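Local coordinates for polysaccharide deacetylase-like protein (PDB 4V33) that is one of two putative polysaccharide deacetylases, probably zinc-dependent, required for osmotic stability and cell shape maintenance in Bacillus anthracis, at residues L147-I152 / E353-S358; K175-N180 / K198-T203; T186-G191 / P295-A300; N237-D240 / S246-D249; K309-T314 / E337-K342. One frame throughout, in Å; residues are numbered along the deposited sequence. Where two conformers were deposited one is given.

Contact 1: L147-I152 / E353-S358. With ACT (acetate ion), chain C.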
# COMPACT_ATOMS: atom_id res chain seq x y z
N LEU A 147 -0.93 4.53 7.95
CA LEU A 147 -0.93 5.53 9.02
C LEU A 147 -2.24 6.30 9.08
O LEU A 147 -2.82 6.64 8.04
CB LEU A 147 0.20 6.53 8.79
CG LEU A 147 1.62 5.97 8.87
CD1 LEU A 147 2.64 6.95 8.28
CD2 LEU A 147 1.96 5.70 10.34
N MET A 148 -2.69 6.59 10.29
CA MET A 148 -3.90 7.38 10.50
C MET A 148 -3.60 8.67 11.26
O MET A 148 -3.22 8.64 12.44
CB MET A 148 -4.94 6.58 11.27
CG MET A 148 -6.20 7.38 11.58
SD MET A 148 -7.45 6.44 12.45
CE MET A 148 -6.50 5.90 13.87
N TYR A 149 -3.74 9.79 10.55
CA TYR A 149 -3.69 11.12 11.15
C TYR A 149 -5.07 11.75 11.17
O TYR A 149 -5.97 11.32 10.46
CB TYR A 149 -2.78 12.02 10.32
CG TYR A 149 -1.31 11.68 10.37
CD1 TYR A 149 -0.50 12.19 11.38
CD2 TYR A 149 -0.73 10.87 9.41
CE1 TYR A 149 0.84 11.90 11.44
CE2 TYR A 149 0.62 10.56 9.46
CZ TYR A 149 1.40 11.08 10.47
OH TYR A 149 2.74 10.78 10.50
N HIS A 150 -5.23 12.77 12.02
CA HIS A 150 -6.44 13.58 12.03
C HIS A 150 -6.09 15.05 11.80
O HIS A 150 -5.96 15.47 10.65
CB HIS A 150 -7.21 13.38 13.34
CG HIS A 150 -7.96 12.09 13.38
ND1 HIS A 150 -7.34 10.88 13.61
CD2 HIS A 150 -9.26 11.81 13.17
CE1 HIS A 150 -8.24 9.91 13.58
NE2 HIS A 150 -9.42 10.45 13.30
N ALA A 151 -5.93 15.82 12.87
CA ALA A 151 -5.57 17.23 12.74
C ALA A 151 -4.06 17.39 12.63
O ALA A 151 -3.31 16.71 13.33
CB ALA A 151 -6.09 18.02 13.93
N ILE A 152 -3.62 18.25 11.71
CA ILE A 152 -2.22 18.66 11.64
C ILE A 152 -2.19 20.14 11.97
O ILE A 152 -2.38 21.00 11.12
CB ILE A 152 -1.59 18.40 10.26
CG1 ILE A 152 -1.78 16.93 9.86
CG2 ILE A 152 -0.11 18.77 10.28
CD1 ILE A 152 -1.07 15.93 10.78
N GLU A 353 10.88 8.32 17.08
CA GLU A 353 11.28 6.97 17.46
C GLU A 353 10.07 6.04 17.58
O GLU A 353 10.09 4.91 17.10
CB GLU A 353 12.06 7.00 18.77
CG GLU A 353 13.43 7.71 18.69
CD GLU A 353 13.36 9.24 18.61
OE1 GLU A 353 12.37 9.87 19.07
OE2 GLU A 353 14.34 9.83 18.09
N GLN A 354 9.01 6.52 18.22
CA GLN A 354 7.79 5.73 18.34
C GLN A 354 7.14 5.50 16.98
O GLN A 354 6.64 4.41 16.68
CB GLN A 354 6.81 6.40 19.30
CG GLN A 354 7.23 6.29 20.75
CD GLN A 354 6.38 7.13 21.67
OE1 GLN A 354 5.98 8.24 21.33
NE2 GLN A 354 6.10 6.60 22.87
N PHE A 355 7.14 6.55 16.16
CA PHE A 355 6.65 6.49 14.79
C PHE A 355 7.39 5.39 14.02
O PHE A 355 6.78 4.49 13.43
CB PHE A 355 6.88 7.87 14.13
CG PHE A 355 6.52 7.94 12.67
CD1 PHE A 355 5.20 8.14 12.27
CD2 PHE A 355 7.50 7.87 11.69
CE1 PHE A 355 4.87 8.24 10.91
CE2 PHE A 355 7.18 7.97 10.34
CZ PHE A 355 5.87 8.15 9.96
N ALA A 356 8.72 5.46 14.05
CA ALA A 356 9.56 4.48 13.37
C ALA A 356 9.29 3.05 13.84
O ALA A 356 9.17 2.14 13.03
CB ALA A 356 11.03 4.83 13.58
N SER A 357 9.18 2.85 15.15
CA SER A 357 8.93 1.51 15.68
C SER A 357 7.61 0.93 15.20
O SER A 357 7.48 -0.29 15.02
CB SER A 357 8.96 1.52 17.20
OG SER A 357 10.27 1.73 17.65
N SER A 358 6.62 1.80 15.00
CA SER A 358 5.26 1.39 14.67
C SER A 358 5.10 1.03 13.20
O SER A 358 4.11 0.38 12.83
CB SER A 358 4.26 2.49 15.04
OG SER A 358 4.27 3.55 14.10
C ACT C . -12.32 8.17 12.57
O ACT C . -11.62 9.09 12.06
OXT ACT C . -13.33 8.49 13.25
CH3 ACT C . -11.97 6.73 12.36
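Leu-147 points at helix 352-359, and Tyr-149 reaches Phe-355 with its hydroxyl end, across a gap between two backbones whose nearest CA atoms, those of Leu-147 and Ser-358, stand 9.3 Å apart. Side chains bridge that distance. Phe-355 reaches across it because its CG lies anti to the backbone N (chi1 176°), which carries the ring out from the helix so that its CE1 corner meets both strand residues. Leu-147 CD1 packs 3.7 Å from Phe-355 CE1, and its other methyl, CD2, is 3.9 Å from the same carbon; the leucine and the phenylalanine cross at about a right angle. Tyr-149 also crosses Phe-355 nearly at right angles and brings its hydroxyl OH to 3.3 Å from Phe-355 CE1, approaching the ring obliquely. That hydroxyl is hydrogen-bonded to Gln-173 of helix 167-179, which also packs against Phe-355, while Phe-170 meets the tyrosine ring edge-to-face. Within the helix, Ser-358 OG donates to Phe-355 O over 2.8 Å. Between the strand stretches 147-149 and 151-152, His-150 NE2 donates to an acetate oxygen O at 2.9 Å with an N-H...O angle of 151°; Phe-303 N holds the same acetate, which probably comes from the crystallisation liquor. The C-terminal helix is thus attached to the parallel sheet of the deacetylase domain by apolar contact between the segments, and the buried phenol oxygen that shares this interface has its polar need met by a neighbouring helix.

Contact 2: K175-N180 / K198-T203. With ACT (acetate ion), chain E.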
# COMPACT_ATOMS: atom_id res chain seq x y z
N LYS A 175 9.77 13.30 7.11
CA LYS A 175 11.19 13.33 6.79
C LYS A 175 11.82 11.97 7.10
O LYS A 175 12.73 11.52 6.38
CB LYS A 175 11.92 14.44 7.56
CG LYS A 175 13.39 14.57 7.22
CD LYS A 175 14.01 15.75 7.95
CE LYS A 175 15.45 16.01 7.49
NZ LYS A 175 16.39 14.93 7.90
N TYR A 176 11.34 11.32 8.15
CA TYR A 176 11.80 9.97 8.45
C TYR A 176 11.50 9.02 7.28
O TYR A 176 12.35 8.23 6.88
CB TYR A 176 11.22 9.44 9.77
CG TYR A 176 11.72 8.05 10.10
CD1 TYR A 176 11.06 6.92 9.63
CD2 TYR A 176 12.87 7.86 10.86
CE1 TYR A 176 11.52 5.65 9.90
CE2 TYR A 176 13.34 6.58 11.14
CZ TYR A 176 12.65 5.48 10.66
OH TYR A 176 13.11 4.21 10.93
N LEU A 177 10.29 9.12 6.73
CA LEU A 177 9.93 8.30 5.58
C LEU A 177 10.86 8.59 4.39
O LEU A 177 11.34 7.68 3.70
CB LEU A 177 8.47 8.53 5.19
CG LEU A 177 7.45 8.18 6.28
CD1 LEU A 177 6.04 8.37 5.74
CD2 LEU A 177 7.66 6.76 6.75
N LYS A 178 11.11 9.88 4.16
CA LYS A 178 11.96 10.33 3.06
C LYS A 178 13.38 9.81 3.21
O LYS A 178 13.97 9.34 2.24
CB LYS A 178 11.97 11.86 2.98
CG LYS A 178 12.85 12.44 1.88
CD LYS A 178 12.71 13.96 1.82
CE LYS A 178 13.59 14.55 0.72
NZ LYS A 178 13.41 16.03 0.59
N ASP A 179 13.91 9.90 4.42
CA ASP A 179 15.29 9.51 4.68
C ASP A 179 15.53 8.00 4.74
O ASP A 179 16.68 7.55 4.69
CB ASP A 179 15.78 10.14 5.99
CG ASP A 179 15.92 11.64 5.89
OD1 ASP A 179 15.89 12.16 4.76
OD2 ASP A 179 16.06 12.28 6.95
N ASN A 180 14.46 7.22 4.85
CA ASN A 180 14.60 5.78 5.06
C ASN A 180 14.04 4.93 3.94
O ASN A 180 13.83 3.73 4.12
CB ASN A 180 14.03 5.37 6.41
CG ASN A 180 14.93 5.78 7.55
OD1 ASN A 180 15.90 5.08 7.88
ND2 ASN A 180 14.65 6.94 8.14
N LYS A 198 9.51 -0.82 0.80
CA LYS A 198 8.90 -0.23 2.00
C LYS A 198 7.61 0.55 1.72
O LYS A 198 7.55 1.76 1.97
CB LYS A 198 9.91 0.66 2.71
CG LYS A 198 11.14 -0.08 3.21
CD LYS A 198 12.05 0.86 3.99
CE LYS A 198 13.33 0.18 4.39
NZ LYS A 198 14.17 1.09 5.23
N PRO A 199 6.59 -0.12 1.18
CA PRO A 199 5.32 0.55 0.92
C PRO A 199 4.68 1.07 2.20
O PRO A 199 4.78 0.42 3.24
CB PRO A 199 4.45 -0.57 0.33
CG PRO A 199 5.05 -1.84 0.90
CD PRO A 199 6.54 -1.56 0.87
N ILE A 200 4.05 2.23 2.12
CA ILE A 200 3.35 2.80 3.26
C ILE A 200 2.25 3.73 2.77
O ILE A 200 2.40 4.37 1.72
CB ILE A 200 4.34 3.54 4.20
CG1 ILE A 200 3.65 3.96 5.51
CG2 ILE A 200 5.00 4.74 3.50
CD1 ILE A 200 4.65 4.26 6.64
N PHE A 201 1.13 3.77 3.50
CA PHE A 201 0.01 4.63 3.16
C PHE A 201 -0.17 5.67 4.24
O PHE A 201 -0.44 5.33 5.39
CB PHE A 201 -1.28 3.81 3.05
CG PHE A 201 -1.39 3.03 1.77
CD1 PHE A 201 -0.52 1.98 1.51
CD2 PHE A 201 -2.35 3.34 0.83
CE1 PHE A 201 -0.61 1.25 0.33
CE2 PHE A 201 -2.45 2.62 -0.35
CZ PHE A 201 -1.58 1.58 -0.60
N VAL A 202 0.02 6.94 3.89
CA VAL A 202 -0.28 8.03 4.80
C VAL A 202 -1.74 8.42 4.58
O VAL A 202 -2.13 8.75 3.45
CB VAL A 202 0.62 9.24 4.54
CG1 VAL A 202 0.28 10.39 5.50
CG2 VAL A 202 2.10 8.84 4.67
N THR A 203 -2.55 8.37 5.64
CA THR A 203 -3.97 8.75 5.52
C THR A 203 -4.37 9.76 6.59
O THR A 203 -3.81 9.77 7.70
CB THR A 203 -4.96 7.54 5.57
OG1 THR A 203 -5.18 7.11 6.92
CG2 THR A 203 -4.46 6.37 4.72
C ACT E . 13.26 1.63 8.57
O ACT E . 12.37 2.36 9.05
OXT ACT E . 12.90 0.87 7.65
CH3 ACT E . 14.67 1.65 9.09
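Leu-177 on helix 167-179 splits its two methyls between two residues of strand 199-206. CD2 meets Ile-200 CD1 at 3.9 Å, the two side chains crossing at about a right angle, and CD1 lies 4.1 Å from Val-202 CG2, where the crossing is oblique. Ile-200 reaches the leucine through the far end of its longer branch, held out by an anti chi1 (-172°), whereas Val-202 uses a short methyl. Beside this apolar contact, Lys-198 extends beyond CG and brings NZ to Asn-180 O at 2.9 Å, in the carbonyl plane. The side chain of Asn-180 folds back over its own helix end, where ND2 donates to Tyr-176 O (2.9 Å) and sits 3.2 Å above the plane of the Tyr-176 ring, over its centre. An acetate, probably from the crystallisation liquor, bridges the two segments, receiving Lys-198 NZ on OXT and Tyr-176 OH on O, both over 2.7 Å; Tyr-182 is its third partner. Phe-355 and Ile-359 of helix 352-359 also pack on Leu-177. A helix laid by aliphatic side chains on a parallel strand in this way is characteristic of the (beta/alpha)-barrel of polysaccharide deacetylases.

Contact 3: T186-G191 / P295-A300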
# COMPACT_ATOMS: atom_id res chain seq x y z
N THR A 186 -1.00 5.49 -2.56
CA THR A 186 -2.44 5.66 -2.34
C THR A 186 -3.14 4.46 -2.98
O THR A 186 -2.49 3.66 -3.65
CB THR A 186 -2.96 6.98 -2.95
OG1 THR A 186 -2.63 7.05 -4.34
CG2 THR A 186 -2.35 8.17 -2.22
N PHE A 187 -4.45 4.32 -2.80
CA PHE A 187 -5.11 3.09 -3.21
C PHE A 187 -5.19 2.86 -4.72
O PHE A 187 -5.39 1.74 -5.16
CB PHE A 187 -6.49 2.96 -2.53
CG PHE A 187 -6.39 2.66 -1.07
CD1 PHE A 187 -6.03 1.39 -0.64
CD2 PHE A 187 -6.59 3.67 -0.12
CE1 PHE A 187 -5.89 1.11 0.71
CE2 PHE A 187 -6.45 3.39 1.23
CZ PHE A 187 -6.10 2.12 1.65
N GLU A 188 -4.98 3.92 -5.49
CA GLU A 188 -4.85 3.77 -6.94
C GLU A 188 -3.65 2.90 -7.32
O GLU A 188 -3.60 2.36 -8.43
CB GLU A 188 -4.71 5.14 -7.61
CG GLU A 188 -5.92 6.03 -7.46
CD GLU A 188 -5.91 6.84 -6.17
OE1 GLU A 188 -5.02 6.64 -5.32
OE2 GLU A 188 -6.80 7.71 -6.04
N ARG A 189 -2.69 2.76 -6.41
CA ARG A 189 -1.52 1.92 -6.65
C ARG A 189 -1.49 0.72 -5.72
O ARG A 189 -0.42 0.24 -5.37
CB ARG A 189 -0.24 2.74 -6.48
CG ARG A 189 0.01 3.72 -7.60
CD ARG A 189 1.37 4.38 -7.41
NE ARG A 189 2.46 3.45 -7.67
CZ ARG A 189 3.74 3.72 -7.44
NH1 ARG A 189 4.09 4.90 -6.93
NH2 ARG A 189 4.68 2.83 -7.73
N TRP A 190 -2.67 0.23 -5.32
CA TRP A 190 -2.72 -0.96 -4.47
C TRP A 190 -1.98 -2.13 -5.12
O TRP A 190 -1.32 -2.92 -4.44
CB TRP A 190 -4.17 -1.37 -4.17
CG TRP A 190 -4.21 -2.51 -3.21
CD1 TRP A 190 -4.60 -3.80 -3.47
CD2 TRP A 190 -3.82 -2.47 -1.84
NE1 TRP A 190 -4.46 -4.56 -2.33
CE2 TRP A 190 -3.99 -3.77 -1.32
CE3 TRP A 190 -3.33 -1.46 -1.01
CZ2 TRP A 190 -3.69 -4.08 0.00
CZ3 TRP A 190 -3.04 -1.77 0.31
CH2 TRP A 190 -3.22 -3.07 0.80
N GLY A 191 -2.09 -2.22 -6.44
CA GLY A 191 -1.44 -3.28 -7.19
C GLY A 191 0.08 -3.23 -7.16
O GLY A 191 0.73 -4.15 -7.66
N PRO A 295 -11.82 9.11 -9.54
CA PRO A 295 -12.61 8.04 -8.91
C PRO A 295 -12.43 7.98 -7.40
O PRO A 295 -11.34 8.23 -6.87
CB PRO A 295 -12.04 6.77 -9.54
CG PRO A 295 -11.49 7.22 -10.85
CD PRO A 295 -10.93 8.58 -10.58
N VAL A 296 -13.53 7.67 -6.71
CA VAL A 296 -13.51 7.40 -5.28
C VAL A 296 -13.70 5.90 -5.08
O VAL A 296 -14.72 5.34 -5.49
CB VAL A 296 -14.60 8.22 -4.56
CG1 VAL A 296 -14.77 7.75 -3.11
CG2 VAL A 296 -14.24 9.70 -4.62
N ILE A 297 -12.68 5.27 -4.51
CA ILE A 297 -12.61 3.81 -4.40
C ILE A 297 -12.41 3.33 -2.96
O ILE A 297 -12.42 2.13 -2.70
CB ILE A 297 -11.45 3.25 -5.25
CG1 ILE A 297 -10.11 3.83 -4.80
CG2 ILE A 297 -11.68 3.57 -6.72
CD1 ILE A 297 -8.91 3.31 -5.59
N ALA A 298 -12.22 4.27 -2.04
CA ALA A 298 -11.87 3.91 -0.67
C ALA A 298 -12.67 4.71 0.36
O ALA A 298 -13.04 5.86 0.12
CB ALA A 298 -10.38 4.12 -0.43
N VAL A 299 -12.92 4.08 1.51
CA VAL A 299 -13.63 4.74 2.60
C VAL A 299 -12.92 4.41 3.92
O VAL A 299 -12.18 3.42 4.01
CB VAL A 299 -15.11 4.27 2.64
CG1 VAL A 299 -15.20 2.79 3.05
CG2 VAL A 299 -15.97 5.16 3.56
N ALA A 300 -13.13 5.25 4.92
CA ALA A 300 -12.72 4.92 6.28
C ALA A 300 -13.96 4.87 7.14
O ALA A 300 -14.82 5.75 7.03
CB ALA A 300 -11.75 5.99 6.81
O HOH W 1 -8.98 7.42 -7.54
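Phe-187 and Glu-188, in the 3-10 turn that follows strand 183-185 of the deacetylase (beta/alpha)-barrel, meet Ile-297 and Ala-298 where segment 295-300 enters strand 298-300 of the same parallel sheet. At the start of the turn Thr-186 OG1 donates to Glu-188 OE1 over 2.6 Å, nearly along the C-O axis. Phe-187 makes the main apolar contact. Its CD2 lies 3.8 Å from Ala-298 CB, which comes at the ring obliquely, and its CB is 3.9 Å from Ile-297 CD1. The isoleucine reaches this far because CG1 sits between its backbone N and carbonyl carbon (chi1 60°) and chi2 is extended, sending CD1 up to the peptide that joins Phe-187 to Glu-188. Phe-320 stacks on the Phe-187 ring, and Phe-201 meets it as well, so the phenylalanine is held among the strands of the barrel. Glu-188 follows at the exposed side: the bond from Thr-186 steadies one carboxylate oxygen, while the other is also hydrogen-bonded to Ser-260. Further along, Trp-190 turns to Phe-320 and Met-341. The polar link between the segments is a single water, which donates to Glu-188 OE2 at 2.7 Å and to Pro-295 O at 2.6 Å.

Contact 4: N237-D240 / S246-D249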
# COMPACT_ATOMS: atom_id res chain seq x y z
N ASN A 237 -20.21 15.90 3.31
CA ASN A 237 -21.11 17.04 3.53
C ASN A 237 -20.41 18.27 4.09
O ASN A 237 -20.99 19.36 4.12
CB ASN A 237 -22.29 16.65 4.42
CG ASN A 237 -23.29 15.78 3.70
OD1 ASN A 237 -23.04 15.34 2.57
ND2 ASN A 237 -24.43 15.53 4.34
N ASN A 238 -19.17 18.10 4.54
CA ASN A 238 -18.40 19.21 5.11
C ASN A 238 -17.55 19.98 4.11
O ASN A 238 -16.89 20.93 4.50
CB ASN A 238 -17.50 18.72 6.24
CG ASN A 238 -18.27 18.45 7.53
OD1 ASN A 238 -19.40 18.89 7.69
ND2 ASN A 238 -17.63 17.73 8.45
N VAL A 239 -17.55 19.58 2.85
CA VAL A 239 -16.81 20.36 1.87
C VAL A 239 -17.35 21.79 1.88
O VAL A 239 -18.56 22.01 1.82
CB VAL A 239 -16.89 19.75 0.46
CG1 VAL A 239 -16.17 20.64 -0.56
CG2 VAL A 239 -16.29 18.35 0.45
N ASP A 240 -16.43 22.75 1.99
CA ASP A 240 -16.75 24.19 2.10
C ASP A 240 -17.37 24.63 3.43
O ASP A 240 -17.72 25.80 3.60
CB ASP A 240 -17.61 24.67 0.92
CG ASP A 240 -16.86 24.61 -0.39
OD1 ASP A 240 -15.72 25.12 -0.43
OD2 ASP A 240 -17.39 24.05 -1.36
N SER A 246 -12.02 23.40 1.65
CA SER A 246 -12.89 23.99 0.66
C SER A 246 -12.77 23.25 -0.66
O SER A 246 -11.88 22.41 -0.84
CB SER A 246 -12.52 25.46 0.44
OG SER A 246 -11.23 25.57 -0.13
N THR A 247 -13.66 23.56 -1.59
CA THR A 247 -13.58 23.01 -2.93
C THR A 247 -12.24 23.38 -3.56
O THR A 247 -11.58 22.53 -4.16
CB THR A 247 -14.74 23.50 -3.79
OG1 THR A 247 -15.97 22.93 -3.30
CG2 THR A 247 -14.55 23.08 -5.25
N SER A 248 -11.82 24.63 -3.39
CA SER A 248 -10.54 25.06 -3.94
C SER A 248 -9.36 24.35 -3.28
O SER A 248 -8.38 24.03 -3.96
CB SER A 248 -10.38 26.59 -3.89
OG SER A 248 -10.40 27.07 -2.56
N ASP A 249 -9.44 24.10 -1.97
CA ASP A 249 -8.39 23.35 -1.27
C ASP A 249 -8.26 21.96 -1.86
O ASP A 249 -7.16 21.49 -2.15
CB ASP A 249 -8.72 23.18 0.22
CG ASP A 249 -8.61 24.47 1.00
OD1 ASP A 249 -7.91 25.40 0.57
OD2 ASP A 249 -9.25 24.54 2.08
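Asp-240 and Thr-247 face each other because both place the reaching group anti to their own carbonyl carbon: CG in the aspartate (chi1 -66°) and OG1 in the threonine (chi1 -68°). The carboxylate then takes two bonds from one residue. Thr-247 N donates to Asp-240 OD1 over 2.8 Å, arriving from above the carboxylate plane, and Thr-247 OG1 donates to Asp-240 OD2 over 2.7 Å on the syn side. Asp-240 OD1 also lies 3.2 Å from Ser-246 CA. Next to this pair, Val-239 CG1 rests 3.6 Å from Thr-247 OG1, covering the hydroxyl with a methyl. Ser-246 is the N-cap of helix 247-255 and forms a capping box with Asp-249: Asp-249 N donates to Ser-246 OG over 3.0 Å, and Ser-246 N returns a nearly straight bond (177°) to Asp-249 OD2. Lys-209 makes a salt bridge with that same carboxylate oxygen. The loop after strand 230-234 is thereby tied to the start of the helix by a carboxylate outside the capping box. Two acidic groups at the amino end of a helix, one of them paired with a lysine, would be expected to interact favourably with the helix dipole, and the doubly gripped carboxylate of Asp-240 has little freedom to rotate.

Contact 5: K309-T314 / E337-K342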
# COMPACT_ATOMS: atom_id res chain seq x y z
N LYS A 309 -22.53 -6.61 8.62
CA LYS A 309 -23.55 -5.88 7.88
C LYS A 309 -22.96 -4.65 7.20
O LYS A 309 -23.24 -4.38 6.03
CB LYS A 309 -24.70 -5.47 8.80
CG LYS A 309 -25.66 -4.45 8.20
CD LYS A 309 -26.59 -5.08 7.19
CE LYS A 309 -27.50 -4.04 6.54
NZ LYS A 309 -28.19 -4.59 5.34
N VAL A 310 -22.15 -3.90 7.94
CA VAL A 310 -21.51 -2.70 7.40
C VAL A 310 -20.54 -3.05 6.28
O VAL A 310 -20.49 -2.36 5.27
CB VAL A 310 -20.81 -1.88 8.50
CG1 VAL A 310 -19.97 -0.74 7.90
CG2 VAL A 310 -21.84 -1.33 9.48
N VAL A 311 -19.76 -4.12 6.46
CA VAL A 311 -18.85 -4.57 5.41
C VAL A 311 -19.62 -4.91 4.14
O VAL A 311 -19.22 -4.51 3.04
CB VAL A 311 -18.00 -5.79 5.84
CG1 VAL A 311 -17.20 -6.34 4.66
CG2 VAL A 311 -17.05 -5.41 6.96
N ALA A 312 -20.72 -5.64 4.28
CA ALA A 312 -21.51 -6.01 3.11
C ALA A 312 -22.09 -4.80 2.38
O ALA A 312 -22.14 -4.79 1.15
CB ALA A 312 -22.60 -6.98 3.50
N GLU A 313 -22.52 -3.79 3.13
CA GLU A 313 -23.03 -2.57 2.50
C GLU A 313 -21.90 -1.81 1.82
O GLU A 313 -22.04 -1.35 0.68
CB GLU A 313 -23.73 -1.67 3.53
CG GLU A 313 -25.02 -2.26 4.11
CD GLU A 313 -26.17 -2.30 3.11
OE1 GLU A 313 -26.04 -1.75 2.00
OE2 GLU A 313 -27.22 -2.88 3.45
N THR A 314 -20.77 -1.70 2.51
CA THR A 314 -19.61 -0.99 2.00
C THR A 314 -19.09 -1.62 0.71
O THR A 314 -18.68 -0.91 -0.22
CB THR A 314 -18.51 -0.93 3.08
OG1 THR A 314 -19.05 -0.31 4.25
CG2 THR A 314 -17.30 -0.12 2.61
N GLU A 337 -10.89 -8.87 3.11
CA GLU A 337 -9.85 -8.30 3.95
C GLU A 337 -9.53 -6.85 3.61
O GLU A 337 -9.12 -6.07 4.48
CB GLU A 337 -8.57 -9.15 3.93
CG GLU A 337 -7.84 -9.20 2.59
CD GLU A 337 -6.63 -10.11 2.62
OE1 GLU A 337 -6.32 -10.68 3.69
OE2 GLU A 337 -5.98 -10.25 1.56
N LEU A 338 -9.74 -6.46 2.36
CA LEU A 338 -9.43 -5.08 1.95
C LEU A 338 -10.47 -4.09 2.46
O LEU A 338 -10.26 -2.87 2.37
CB LEU A 338 -9.30 -4.97 0.43
CG LEU A 338 -8.26 -5.90 -0.20
CD1 LEU A 338 -8.35 -5.80 -1.72
CD2 LEU A 338 -6.88 -5.53 0.29
N LEU A 339 -11.58 -4.61 2.98
CA LEU A 339 -12.65 -3.80 3.56
C LEU A 339 -12.56 -3.81 5.09
O LEU A 339 -13.48 -3.35 5.77
CB LEU A 339 -14.02 -4.32 3.12
CG LEU A 339 -14.25 -4.32 1.61
CD1 LEU A 339 -15.57 -4.99 1.24
CD2 LEU A 339 -14.21 -2.90 1.06
N LYS A 340 -11.47 -4.36 5.62
CA LYS A 340 -11.28 -4.48 7.06
C LYS A 340 -9.83 -4.17 7.43
O LYS A 340 -9.24 -4.81 8.29
CB LYS A 340 -11.62 -5.90 7.53
CG LYS A 340 -13.08 -6.26 7.37
CD LYS A 340 -13.41 -7.56 8.07
CE LYS A 340 -13.02 -8.75 7.25
NZ LYS A 340 -13.79 -9.97 7.68
N MET A 341 -9.28 -3.16 6.76
CA MET A 341 -7.85 -2.88 6.83
C MET A 341 -7.43 -2.16 8.12
O MET A 341 -7.95 -1.09 8.43
CB MET A 341 -7.44 -2.07 5.60
CG MET A 341 -5.95 -1.94 5.35
SD MET A 341 -5.61 -1.31 3.68
CE MET A 341 -6.12 -2.70 2.68
N LYS A 342 -6.49 -2.76 8.84
CA LYS A 342 -5.96 -2.16 10.07
C LYS A 342 -5.18 -0.89 9.77
O LYS A 342 -4.67 -0.70 8.66
CB LYS A 342 -5.00 -3.13 10.76
CG LYS A 342 -5.62 -4.39 11.32
CD LYS A 342 -4.49 -5.33 11.74
CE LYS A 342 -5.00 -6.62 12.34
NZ LYS A 342 -3.86 -7.54 12.64
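Apolar contacts join Val-311 of helix 308-315 to Leu-339 and Lys-340. Val-311 CG1 lies 4.0 Å from Leu-339 CD1 and 4.1 Å from Leu-339 CB, the two side chains meeting at a slant. Its second methyl, CG2, touches the aliphatic part of Lys-340 at CG over 4.1 Å, and here the side chains cross at about a right angle. The valine can serve both neighbours because CG1 is anti to the backbone N (chi1 172°) and CG2 anti to the carbonyl carbon. One turn further on, Thr-314 CG2 makes a looser approach to Leu-339 CD2 at 4.4 Å, so the leucine spans Val-311 and Thr-314 along one side of the helix. Between the two segments the contact is apolar; the polar bonds lie within a segment or go to residues outside both. Thr-314 OG1 donates to Val-310 O over 2.7 Å from above the carbonyl plane, which fixes the threonine side chain; Thr-314 N shares that oxygen. Lys-309 NZ forms a salt bridge with Glu-313 OE2 at 2.7 Å, while Glu-313 OE1 pairs with Lys-316. Tyr-301 binds Leu-339 O and packs on Thr-314. The contact sets helix 308-315, which follows strand 298-300, against the 3-10 turn that begins at Glu-337 and leads toward strand 341-345 of the (beta/alpha)-barrel.

Overall arrangement
Contacts 1, 2, 3 and 5 all reach the parallel sheet of the deacetylase domain, whereas contact 4 lies near the surface, at the start of helix 247-255. Contacts 1 and 2 are about 10 Å apart between centres and touch through the neighbouring strands 146-149 and 199-206. Contact 3 touches contact 2 through Phe-201 and contact 5 through Trp-190, their centres about 17 and 14 Å away. Contact 4 stands at least 20 Å from every other centre. Along the chain, contact 1 encloses the rest; contacts 2 and 3 interleave, contact 4 falls between the two segments of contact 3, and contact 5 follows. The C-terminal helix 352-359 thus packs against strand 146-149, bringing together parts far apart in sequence.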